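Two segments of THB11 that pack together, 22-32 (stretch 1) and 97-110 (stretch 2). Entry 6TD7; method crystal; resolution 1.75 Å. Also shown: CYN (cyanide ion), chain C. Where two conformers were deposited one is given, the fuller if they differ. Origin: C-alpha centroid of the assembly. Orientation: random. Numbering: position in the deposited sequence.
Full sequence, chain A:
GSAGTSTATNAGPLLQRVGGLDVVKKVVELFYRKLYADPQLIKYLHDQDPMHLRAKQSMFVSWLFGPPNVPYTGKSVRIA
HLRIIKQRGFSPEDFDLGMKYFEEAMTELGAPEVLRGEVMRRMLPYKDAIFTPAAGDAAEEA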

# COMPACT_ATOMS: atom_id res chain seq x y z
N ASP A 22 7.34 15.62 0.04
CA ASP A 22 8.66 14.99 0.12
C ASP A 22 8.65 13.81 1.08
O ASP A 22 9.32 12.80 0.85
CB ASP A 22 9.71 16.02 0.53
CG ASP A 22 11.10 15.43 0.63
OD1 ASP A 22 11.56 14.84 -0.37
OD2 ASP A 22 11.72 15.56 1.70
N VAL A 23 7.88 13.92 2.17
CA VAL A 23 7.79 12.81 3.11
C VAL A 23 7.01 11.65 2.51
O VAL A 23 7.39 10.49 2.67
CB VAL A 23 7.16 13.29 4.44
CG1 VAL A 23 6.93 12.10 5.36
CG2 VAL A 23 8.06 14.32 5.10
N VAL A 24 5.90 11.94 1.83
CA VAL A 24 5.13 10.87 1.20
C VAL A 24 6.01 10.08 0.23
O VAL A 24 6.00 8.85 0.22
CB VAL A 24 3.89 11.44 0.48
CG1 VAL A 24 3.21 10.36 -0.35
CG2 VAL A 24 2.93 12.03 1.50
N LYS A 25 6.77 10.79 -0.60
CA LYS A 25 7.65 10.12 -1.56
C LYS A 25 8.61 9.17 -0.85
O LYS A 25 8.80 8.02 -1.26
CB LYS A 25 8.42 11.16 -2.37
CG LYS A 25 8.01 11.26 -3.82
CD LYS A 25 8.40 12.61 -4.42
CE LYS A 25 8.35 12.58 -5.94
NZ LYS A 25 8.75 13.88 -6.55
N LYS A 26 9.23 9.65 0.23
CA LYS A 26 10.21 8.83 0.95
C LYS A 26 9.55 7.67 1.69
O LYS A 26 10.15 6.60 1.81
CB LYS A 26 11.01 9.72 1.89
CG LYS A 26 11.93 10.66 1.13
CD LYS A 26 12.59 11.73 1.98
CE LYS A 26 13.55 12.55 1.11
NZ LYS A 26 13.92 13.88 1.68
N VAL A 27 8.32 7.86 2.18
CA VAL A 27 7.58 6.75 2.78
C VAL A 27 7.38 5.63 1.76
O VAL A 27 7.67 4.46 2.03
CB VAL A 27 6.22 7.24 3.32
CG1 VAL A 27 5.31 6.07 3.63
CG2 VAL A 27 6.42 8.11 4.56
N VAL A 28 6.89 5.98 0.57
CA VAL A 28 6.63 4.96 -0.45
C VAL A 28 7.92 4.27 -0.87
O VAL A 28 7.95 3.05 -1.08
CB VAL A 28 5.91 5.58 -1.66
CG1 VAL A 28 5.68 4.52 -2.75
CG2 VAL A 28 4.61 6.21 -1.24
N GLU A 29 9.00 5.03 -1.01
CA GLU A 29 10.26 4.42 -1.44
C GLU A 29 10.80 3.47 -0.38
O GLU A 29 11.31 2.40 -0.71
CB GLU A 29 11.28 5.51 -1.78
CG GLU A 29 10.96 6.24 -3.08
CD GLU A 29 11.81 7.48 -3.30
OE1 GLU A 29 12.51 7.91 -2.36
OE2 GLU A 29 11.76 8.03 -4.42
N LEU A 30 10.69 3.85 0.89
CA LEU A 30 11.11 2.95 1.97
C LEU A 30 10.20 1.73 2.04
O LEU A 30 10.67 0.61 2.23
CB LEU A 30 11.10 3.73 3.28
CG LEU A 30 11.56 3.08 4.57
CD1 LEU A 30 12.91 2.40 4.39
CD2 LEU A 30 11.62 4.17 5.64
N PHE A 31 8.89 1.94 1.91
CA PHE A 31 7.94 0.83 1.80
C PHE A 31 8.41 -0.18 0.76
O PHE A 31 8.49 -1.38 1.04
CB PHE A 31 6.56 1.39 1.46
CG PHE A 31 5.56 0.35 1.00
CD1 PHE A 31 5.01 -0.55 1.89
CD2 PHE A 31 5.15 0.31 -0.33
CE1 PHE A 31 4.09 -1.50 1.47
CE2 PHE A 31 4.23 -0.63 -0.76
CZ PHE A 31 3.70 -1.54 0.13
N TYR A 32 8.72 0.28 -0.45
CA TYR A 32 9.13 -0.67 -1.48
C TYR A 32 10.49 -1.30 -1.17
O TYR A 32 10.71 -2.48 -1.48
CB TYR A 32 9.14 -0.00 -2.85
CG TYR A 32 7.76 0.05 -3.46
CD1 TYR A 32 7.15 -1.10 -3.95
CD2 TYR A 32 7.06 1.24 -3.51
CE1 TYR A 32 5.88 -1.05 -4.49
CE2 TYR A 32 5.79 1.30 -4.04
CZ TYR A 32 5.20 0.15 -4.53
OH TYR A 32 3.94 0.25 -5.06
C CYN C . 1.72 -2.80 -4.39
N CYN C . 2.57 -2.14 -4.80
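Stretch 2 97-110: LGMKYFEEAMTELG

Helices that cross at a steep angle can pack closely where a small residue faces larger ones, while bulkier side chains fill the space further along; the contact between 97-110 and 22-32 of THB11 is a compact example. Stretch 2 enters already helical and stays so through Glu-108, and its axis runs at 135° to that of the helix 22-32, so the two helices run in broadly opposing directions, with a closest approach of 8.3 Å between axes.

Walking along stretch 2, Leu-97 makes no contact, and the first touch comes from backbone: the carbonyl O of Gly-98 lies 3.3 Å from Phe-31 CE1, at the edge of that ring. One turn on, Tyr-101 starts toward stretch 1, its CB 4.3 Å from Phe-31 CD1, but its ring leads away. At Phe-102 the backbones come close, its CA 5.1 Å from Phe-31 CA. Phe-102, in the t rotamer, turns its edge to the face of Phe-31, with ring centroids 5.4 Å apart and planes at 67°. Its own face receives Val-27 CG1, 4.3 Å from the ring centroid.

The CA-to-CB bond of Ala-105 points toward stretch 1, and the backbones are again close here, with Ala-105 CA 5.2 Å from Val-27 CA. Its CB rests 3.5 Å from Val-27 O and 3.9 Å from Leu-30 CG. Met-106 adds its CG, 3.8 Å from Val-27 CG1, before its end leads away. Glu-108 reaches Leu-30, with OE1 3.5 Å from CD2.

Leu-109 gives up the largest area of any residue here. Its CD1 lies 3.4 Å from Val-27 CG2 and 3.8 Å from Lys-26 CB. Gly-110 then closes the helix in a Schellman motif, with a positive phi that suits glycine. No hydrogen bond or salt bridge crosses the contact; the 584 Å² buried rests on packing.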

# COMPACT_ATOMS: atom_id res chain seq x y z
N LEU A 97 1.90 -8.26 6.08
CA LEU A 97 3.31 -7.86 6.08
C LEU A 97 3.52 -6.56 5.32
O LEU A 97 4.26 -5.68 5.77
CB LEU A 97 4.14 -9.00 5.49
CG LEU A 97 5.65 -9.07 5.72
CD1 LEU A 97 6.05 -8.73 7.14
CD2 LEU A 97 6.10 -10.48 5.37
N GLY A 98 2.87 -6.43 4.16
CA GLY A 98 2.93 -5.17 3.44
C GLY A 98 2.45 -4.00 4.28
O GLY A 98 3.06 -2.92 4.27
N MET A 99 1.35 -4.18 5.01
CA MET A 99 0.84 -3.09 5.84
C MET A 99 1.79 -2.78 6.99
O MET A 99 1.99 -1.62 7.35
CB MET A 99 -0.57 -3.42 6.34
CG MET A 99 -1.64 -2.96 5.35
SD MET A 99 -3.35 -3.37 5.79
CE MET A 99 -3.20 -5.06 6.34
N LYS A 100 2.40 -3.82 7.58
CA LYS A 100 3.44 -3.59 8.58
C LYS A 100 4.55 -2.71 8.02
O LYS A 100 5.00 -1.76 8.67
CB LYS A 100 4.00 -4.94 9.06
CG LYS A 100 5.12 -4.86 10.11
CD LYS A 100 6.35 -5.67 9.69
CE LYS A 100 6.94 -6.46 10.86
NZ LYS A 100 8.39 -6.18 11.05
N TYR A 101 5.00 -3.01 6.80
CA TYR A 101 6.12 -2.28 6.22
C TYR A 101 5.74 -0.84 5.87
O TYR A 101 6.59 0.06 5.97
CB TYR A 101 6.63 -3.01 4.98
CG TYR A 101 7.41 -4.26 5.29
CD1 TYR A 101 8.29 -4.31 6.35
CD2 TYR A 101 7.26 -5.40 4.51
CE1 TYR A 101 9.01 -5.45 6.63
CE2 TYR A 101 7.98 -6.54 4.78
CZ TYR A 101 8.85 -6.56 5.84
OH TYR A 101 9.57 -7.70 6.13
N PHE A 102 4.51 -0.61 5.44
CA PHE A 102 4.08 0.76 5.18
C PHE A 102 4.05 1.56 6.48
O PHE A 102 4.48 2.72 6.52
CB PHE A 102 2.71 0.77 4.51
CG PHE A 102 2.38 2.07 3.85
CD1 PHE A 102 1.79 3.09 4.58
CD2 PHE A 102 2.66 2.27 2.51
CE1 PHE A 102 1.48 4.29 3.97
CE2 PHE A 102 2.35 3.47 1.90
CZ PHE A 102 1.76 4.48 2.64
N GLU A 103 3.57 0.93 7.55
CA GLU A 103 3.57 1.58 8.86
C GLU A 103 4.99 1.82 9.36
O GLU A 103 5.28 2.88 9.94
CB GLU A 103 2.80 0.71 9.85
CG GLU A 103 2.71 1.25 11.26
CD GLU A 103 2.17 0.23 12.24
OE1 GLU A 103 1.31 0.59 13.06
OE2 GLU A 103 2.61 -0.94 12.18
N GLU A 104 5.89 0.85 9.17
CA GLU A 104 7.28 1.04 9.57
C GLU A 104 7.91 2.21 8.83
O GLU A 104 8.66 3.00 9.41
CB GLU A 104 8.08 -0.24 9.31
CG GLU A 104 7.78 -1.38 10.25
CD GLU A 104 8.68 -2.59 10.01
OE1 GLU A 104 8.55 -3.57 10.78
OE2 GLU A 104 9.50 -2.58 9.07
N ALA A 105 7.63 2.32 7.52
CA ALA A 105 8.17 3.42 6.74
C ALA A 105 7.71 4.77 7.29
O ALA A 105 8.51 5.70 7.40
CB ALA A 105 7.75 3.27 5.27
N MET A 106 6.43 4.89 7.64
CA MET A 106 5.96 6.14 8.23
C MET A 106 6.63 6.39 9.58
O MET A 106 7.01 7.52 9.89
CB MET A 106 4.44 6.11 8.39
CG MET A 106 3.67 6.35 7.10
SD MET A 106 1.89 6.51 7.38
CE MET A 106 1.53 4.87 7.99
N THR A 107 6.78 5.35 10.40
CA THR A 107 7.44 5.52 11.69
C THR A 107 8.87 6.00 11.52
O THR A 107 9.32 6.93 12.19
CB THR A 107 7.42 4.20 12.47
OG1 THR A 107 6.07 3.75 12.67
CG2 THR A 107 8.12 4.36 13.82
N GLU A 108 9.61 5.36 10.61
CA GLU A 108 11.03 5.65 10.44
C GLU A 108 11.28 7.04 9.88
O GLU A 108 12.39 7.56 10.03
CB GLU A 108 11.67 4.59 9.55
CG GLU A 108 11.86 3.27 10.28
CD GLU A 108 12.05 2.09 9.35
OE1 GLU A 108 12.69 2.23 8.29
OE2 GLU A 108 11.53 1.01 9.70
N LEU A 109 10.29 7.66 9.25
CA LEU A 109 10.42 9.02 8.75
C LEU A 109 9.85 10.06 9.70
O LEU A 109 9.87 11.26 9.38
CB LEU A 109 9.76 9.13 7.37
CG LEU A 109 10.62 8.48 6.29
CD1 LEU A 109 9.82 8.01 5.09
CD2 LEU A 109 11.72 9.44 5.85
N GLY A 110 9.37 9.65 10.87
CA GLY A 110 8.97 10.58 11.90
C GLY A 110 7.49 10.89 12.00
O GLY A 110 7.13 11.83 12.72